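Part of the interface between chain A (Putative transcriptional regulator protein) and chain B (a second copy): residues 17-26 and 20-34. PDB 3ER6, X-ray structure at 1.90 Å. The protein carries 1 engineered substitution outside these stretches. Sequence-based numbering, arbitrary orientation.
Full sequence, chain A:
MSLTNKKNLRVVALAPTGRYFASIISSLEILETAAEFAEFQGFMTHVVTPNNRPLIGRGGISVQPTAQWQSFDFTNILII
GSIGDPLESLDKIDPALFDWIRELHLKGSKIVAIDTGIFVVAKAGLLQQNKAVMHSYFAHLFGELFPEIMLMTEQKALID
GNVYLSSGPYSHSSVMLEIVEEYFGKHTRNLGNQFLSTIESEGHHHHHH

Chain A (17-26) TGRYFASIIS
Chain B, residues 20-34: YFASIISSLEILETA

Two copies of one protein meet through the starts of equivalent helices, A:Ala22 to A:Ser26 and B:Ala22 to B:Ala34, both of which continue later in their chains. The helices run nearly antiparallel, with 159° between their N-to-C directions (signed crossing angle -159°) and a closest axial approach of 8.3 Å. The register is set by A:Ala22 CA and B:Ala22 CA, 5.1 Å apart, and by A:Tyr20 CA and B:Glu29 CA, 6.6 Å apart. In chain A a type I turn from A:Thr17 to A:Tyr20 precedes the helix: A:Gly18 (phi/psi -73/-8°) and A:Arg19 (-67/-28°) form its corner, A:Tyr20 N bonds to A:Thr17 O (3.2 Å), and A:Arg19 N bonds to A:Thr17 OG1 (3.1 Å; A:Thr17 chi1 t). A:Tyr20 (-150/73°) and A:Phe21 (-115/-8°) then lead into helical angles; B:Phe21 (-122/-8°) occupies the N-cap position of its helix.

Small side chains permit the close approach. A:Ala22 points toward chain B and fits as a knob among B:Ala22, B:Ile25, B:Ser26 and B:Glu29, its CB 3.2 Å from B:Ser26 N and 3.7 Å from B:Ile25 CB. In return, B:Ala22 CB lies 3.4 Å from A:Ser26 N and 3.6 Å from A:Ile25 CG2. Hydrophobic packing extends this contact. A:Ile25 (m, m) sets CG2 over one face of the B:Phe21 ring, 4.0 Å from its centroid, in a CH-pi contact; B:Ile25 CG2 approaches A:Phe21 CE2 at 3.5 Å. Both phenylalanines adopt chi1 p with chi2 near 100°, bringing A:Phe21 CE1 within 4.4 Å of B:Phe21 CE1.

B:Glu29 (chi1 m, chi2 t, chi3 -2°) reaches the start of the chain A helix, where amides lack acceptors from a preceding turn. Its OE2 accepts a well-directed hydrogen bond from A:Ala22 N (3.0 Å, 163°) and a weak, bent one from A:Phe21 N (2.9 Å, 129°). Two waters broaden the contact: water 1 donates to A:Gly18 O (2.7 Å) and B:Glu29 OE2 (2.9 Å), while water 2 accepts from A:Ser23 N (3.0 Å) and donates to B:Glu29 OE1 (2.8 Å).

A:Tyr20 (chi1 m, chi2 -71°) starts away from chain B, but its far end returns, placing OH 2.6 Å from B:Thr33 OG1 (chi1 m), at the ring edge. B:Thr33 OG1 itself donates to B:Glu29 O (2.6 Å). Farther out, A:Arg19 NH2 and B:Glu32 OE1, 4.3 Å apart, share only charge attraction, because the oxygen lies well outside the guanidinium plane.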

# COMPACT_ATOMS: atom_id res chain seq x y z
N THR A 17 -11.28 -7.12 -3.31
CA THR A 17 -11.91 -5.96 -3.97
C THR A 17 -10.92 -4.91 -4.43
O THR A 17 -9.99 -4.55 -3.69
CB THR A 17 -13.00 -5.28 -3.03
OG1 THR A 17 -13.50 -4.08 -3.67
CG2 THR A 17 -12.44 -4.89 -1.74
N GLY A 18 -11.13 -4.37 -5.64
CA GLY A 18 -10.29 -3.30 -6.13
C GLY A 18 -10.54 -1.97 -5.41
O GLY A 18 -9.79 -1.03 -5.56
N ARG A 19 -11.57 -1.89 -4.60
CA ARG A 19 -11.77 -0.69 -3.78
C ARG A 19 -10.67 -0.52 -2.72
O ARG A 19 -10.33 0.62 -2.35
CB ARG A 19 -13.15 -0.75 -3.10
CG ARG A 19 -14.39 -0.83 -4.08
CD ARG A 19 -14.56 0.45 -4.97
NE ARG A 19 -13.69 0.37 -6.15
CZ ARG A 19 -13.40 1.41 -6.94
NH1 ARG A 19 -12.59 1.26 -7.95
NH2 ARG A 19 -13.92 2.61 -6.69
N TYR A 20 -10.09 -1.65 -2.28
CA TYR A 20 -9.13 -1.63 -1.19
C TYR A 20 -8.17 -2.77 -1.41
O TYR A 20 -8.29 -3.83 -0.78
CB TYR A 20 -9.87 -1.82 0.17
CG TYR A 20 -10.73 -0.60 0.46
CD1 TYR A 20 -10.14 0.62 0.82
CD2 TYR A 20 -12.13 -0.66 0.36
CE1 TYR A 20 -10.95 1.77 1.09
CE2 TYR A 20 -12.93 0.46 0.57
CZ TYR A 20 -12.37 1.65 0.95
OH TYR A 20 -13.19 2.74 1.20
N PHE A 21 -7.29 -2.62 -2.39
CA PHE A 21 -6.28 -3.68 -2.62
C PHE A 21 -4.86 -3.21 -2.36
O PHE A 21 -3.93 -4.05 -2.36
CB PHE A 21 -6.40 -4.31 -4.02
CG PHE A 21 -5.80 -3.46 -5.14
CD1 PHE A 21 -4.59 -3.78 -5.71
CD2 PHE A 21 -6.50 -2.33 -5.62
CE1 PHE A 21 -4.03 -2.98 -6.74
CE2 PHE A 21 -5.96 -1.56 -6.66
CZ PHE A 21 -4.71 -1.88 -7.21
N ALA A 22 -4.66 -1.91 -2.12
CA ALA A 22 -3.27 -1.39 -1.90
C ALA A 22 -2.54 -2.14 -0.82
O ALA A 22 -1.36 -2.43 -0.97
CB ALA A 22 -3.26 0.07 -1.54
N SER A 23 -3.21 -2.46 0.29
CA SER A 23 -2.46 -3.16 1.37
C SER A 23 -1.99 -4.59 1.00
O SER A 23 -0.98 -5.10 1.58
CB SER A 23 -3.26 -3.17 2.70
OG SER A 23 -4.54 -3.83 2.54
N ILE A 24 -2.69 -5.24 0.09
CA ILE A 24 -2.19 -6.52 -0.44
C ILE A 24 -0.88 -6.26 -1.18
O ILE A 24 0.10 -6.96 -1.00
CB ILE A 24 -3.24 -7.13 -1.41
CG1 ILE A 24 -4.32 -7.84 -0.59
CG2 ILE A 24 -2.61 -8.14 -2.39
CD1 ILE A 24 -3.73 -9.14 0.19
N ILE A 25 -0.89 -5.24 -2.04
CA ILE A 25 0.31 -4.93 -2.87
C ILE A 25 1.46 -4.49 -1.93
O ILE A 25 2.60 -4.92 -2.10
CB ILE A 25 0.02 -3.75 -3.83
CG1 ILE A 25 -1.29 -3.97 -4.61
CG2 ILE A 25 1.26 -3.42 -4.78
CD1 ILE A 25 -1.24 -5.30 -5.40
N SER A 26 1.19 -3.63 -0.92
CA SER A 26 2.30 -3.20 -0.05
C SER A 26 2.90 -4.41 0.71
O SER A 26 4.10 -4.46 0.92
CB SER A 26 1.86 -2.09 0.93
OG SER A 26 0.87 -2.56 1.80
N TYR B 20 7.22 -0.67 -6.93
CA TYR B 20 6.82 0.04 -5.71
C TYR B 20 5.67 0.99 -6.04
O TYR B 20 5.91 2.16 -6.22
CB TYR B 20 8.01 0.78 -5.08
CG TYR B 20 9.03 -0.19 -4.50
CD1 TYR B 20 8.79 -0.86 -3.29
CD2 TYR B 20 10.17 -0.52 -5.22
CE1 TYR B 20 9.73 -1.80 -2.77
CE2 TYR B 20 11.12 -1.43 -4.73
CZ TYR B 20 10.86 -2.11 -3.54
OH TYR B 20 11.81 -3.00 -3.04
N PHE B 21 4.45 0.50 -6.17
CA PHE B 21 3.30 1.40 -6.51
C PHE B 21 2.16 1.36 -5.47
O PHE B 21 1.20 2.14 -5.56
CB PHE B 21 2.75 1.17 -7.92
CG PHE B 21 1.89 -0.06 -8.06
CD1 PHE B 21 0.52 0.03 -8.03
CD2 PHE B 21 2.49 -1.32 -8.23
CE1 PHE B 21 -0.29 -1.16 -8.12
CE2 PHE B 21 1.72 -2.45 -8.30
CZ PHE B 21 0.32 -2.38 -8.25
N ALA B 22 2.25 0.44 -4.52
CA ALA B 22 1.20 0.32 -3.53
C ALA B 22 0.88 1.65 -2.87
O ALA B 22 -0.27 1.91 -2.51
CB ALA B 22 1.58 -0.68 -2.46
N SER B 23 1.89 2.44 -2.60
CA SER B 23 1.67 3.68 -1.83
C SER B 23 0.92 4.74 -2.64
O SER B 23 0.28 5.66 -2.05
CB SER B 23 2.98 4.25 -1.29
OG SER B 23 3.91 4.57 -2.33
N ILE B 24 1.02 4.67 -3.97
CA ILE B 24 0.08 5.47 -4.82
C ILE B 24 -1.36 5.06 -4.61
O ILE B 24 -2.28 5.91 -4.38
CB ILE B 24 0.46 5.34 -6.33
CG1 ILE B 24 1.68 6.24 -6.64
CG2 ILE B 24 -0.74 5.65 -7.27
CD1 ILE B 24 1.49 7.73 -6.56
N ILE B 25 -1.58 3.76 -4.67
CA ILE B 25 -2.94 3.19 -4.54
C ILE B 25 -3.54 3.47 -3.18
O ILE B 25 -4.70 3.93 -3.07
CB ILE B 25 -2.96 1.65 -4.85
CG1 ILE B 25 -2.22 1.34 -6.17
CG2 ILE B 25 -4.47 1.12 -4.93
CD1 ILE B 25 -2.77 2.19 -7.36
N SER B 26 -2.79 3.22 -2.11
CA SER B 26 -3.33 3.58 -0.79
C SER B 26 -3.69 5.09 -0.67
O SER B 26 -4.66 5.47 -0.02
CB SER B 26 -2.35 3.16 0.30
OG SER B 26 -1.08 3.80 0.27
N SER B 27 -2.90 5.94 -1.31
CA SER B 27 -3.15 7.37 -1.19
C SER B 27 -4.51 7.66 -1.83
O SER B 27 -5.31 8.49 -1.29
CB SER B 27 -2.03 8.18 -1.88
OG SER B 27 -0.81 8.13 -1.16
N LEU B 28 -4.81 7.01 -2.96
CA LEU B 28 -6.07 7.24 -3.66
C LEU B 28 -7.23 6.65 -2.82
O LEU B 28 -8.31 7.23 -2.72
CB LEU B 28 -6.06 6.60 -5.10
CG LEU B 28 -5.06 7.24 -6.09
CD1 LEU B 28 -5.38 6.83 -7.55
CD2 LEU B 28 -5.10 8.79 -5.99
N GLU B 29 -7.00 5.49 -2.19
CA GLU B 29 -8.06 4.88 -1.40
C GLU B 29 -8.44 5.81 -0.22
O GLU B 29 -9.66 6.01 0.06
CB GLU B 29 -7.62 3.48 -0.89
CG GLU B 29 -7.42 2.50 -2.04
CD GLU B 29 -6.91 1.08 -1.59
OE1 GLU B 29 -6.69 0.89 -0.39
OE2 GLU B 29 -6.74 0.21 -2.49
N ILE B 30 -7.43 6.43 0.39
CA ILE B 30 -7.67 7.33 1.55
C ILE B 30 -8.43 8.57 1.10
O ILE B 30 -9.48 8.90 1.64
CB ILE B 30 -6.33 7.70 2.25
CG1 ILE B 30 -5.73 6.43 2.91
CG2 ILE B 30 -6.54 8.94 3.24
CD1 ILE B 30 -4.28 6.56 3.42
N LEU B 31 -7.91 9.23 0.09
CA LEU B 31 -8.53 10.42 -0.42
C LEU B 31 -9.96 10.18 -0.87
O LEU B 31 -10.88 10.94 -0.48
CB LEU B 31 -7.70 10.96 -1.58
CG LEU B 31 -6.38 11.56 -1.13
CD1 LEU B 31 -5.58 12.09 -2.30
CD2 LEU B 31 -6.50 12.64 -0.07
N GLU B 32 -10.16 9.14 -1.69
CA GLU B 32 -11.50 8.85 -2.20
C GLU B 32 -12.45 8.44 -1.11
O GLU B 32 -13.62 8.85 -1.14
CB GLU B 32 -11.52 7.77 -3.29
CG GLU B 32 -10.92 8.22 -4.60
CD GLU B 32 -11.13 7.23 -5.73
OE1 GLU B 32 -12.02 6.35 -5.69
OE2 GLU B 32 -10.42 7.35 -6.74
N THR B 33 -11.97 7.65 -0.15
CA THR B 33 -12.81 7.30 0.97
C THR B 33 -13.21 8.53 1.81
O THR B 33 -14.39 8.71 2.13
CB THR B 33 -12.18 6.19 1.86
OG1 THR B 33 -11.90 5.02 1.04
CG2 THR B 33 -13.15 5.84 2.99
N ALA B 34 -12.24 9.38 2.13
CA ALA B 34 -12.50 10.64 2.85
C ALA B 34 -13.60 11.45 2.18
O ALA B 34 -14.50 11.97 2.86
CB ALA B 34 -11.22 11.46 2.92
O HOH W 1 -7.90 0.85 -5.11
O HOH W 2 -6.01 -1.56 0.68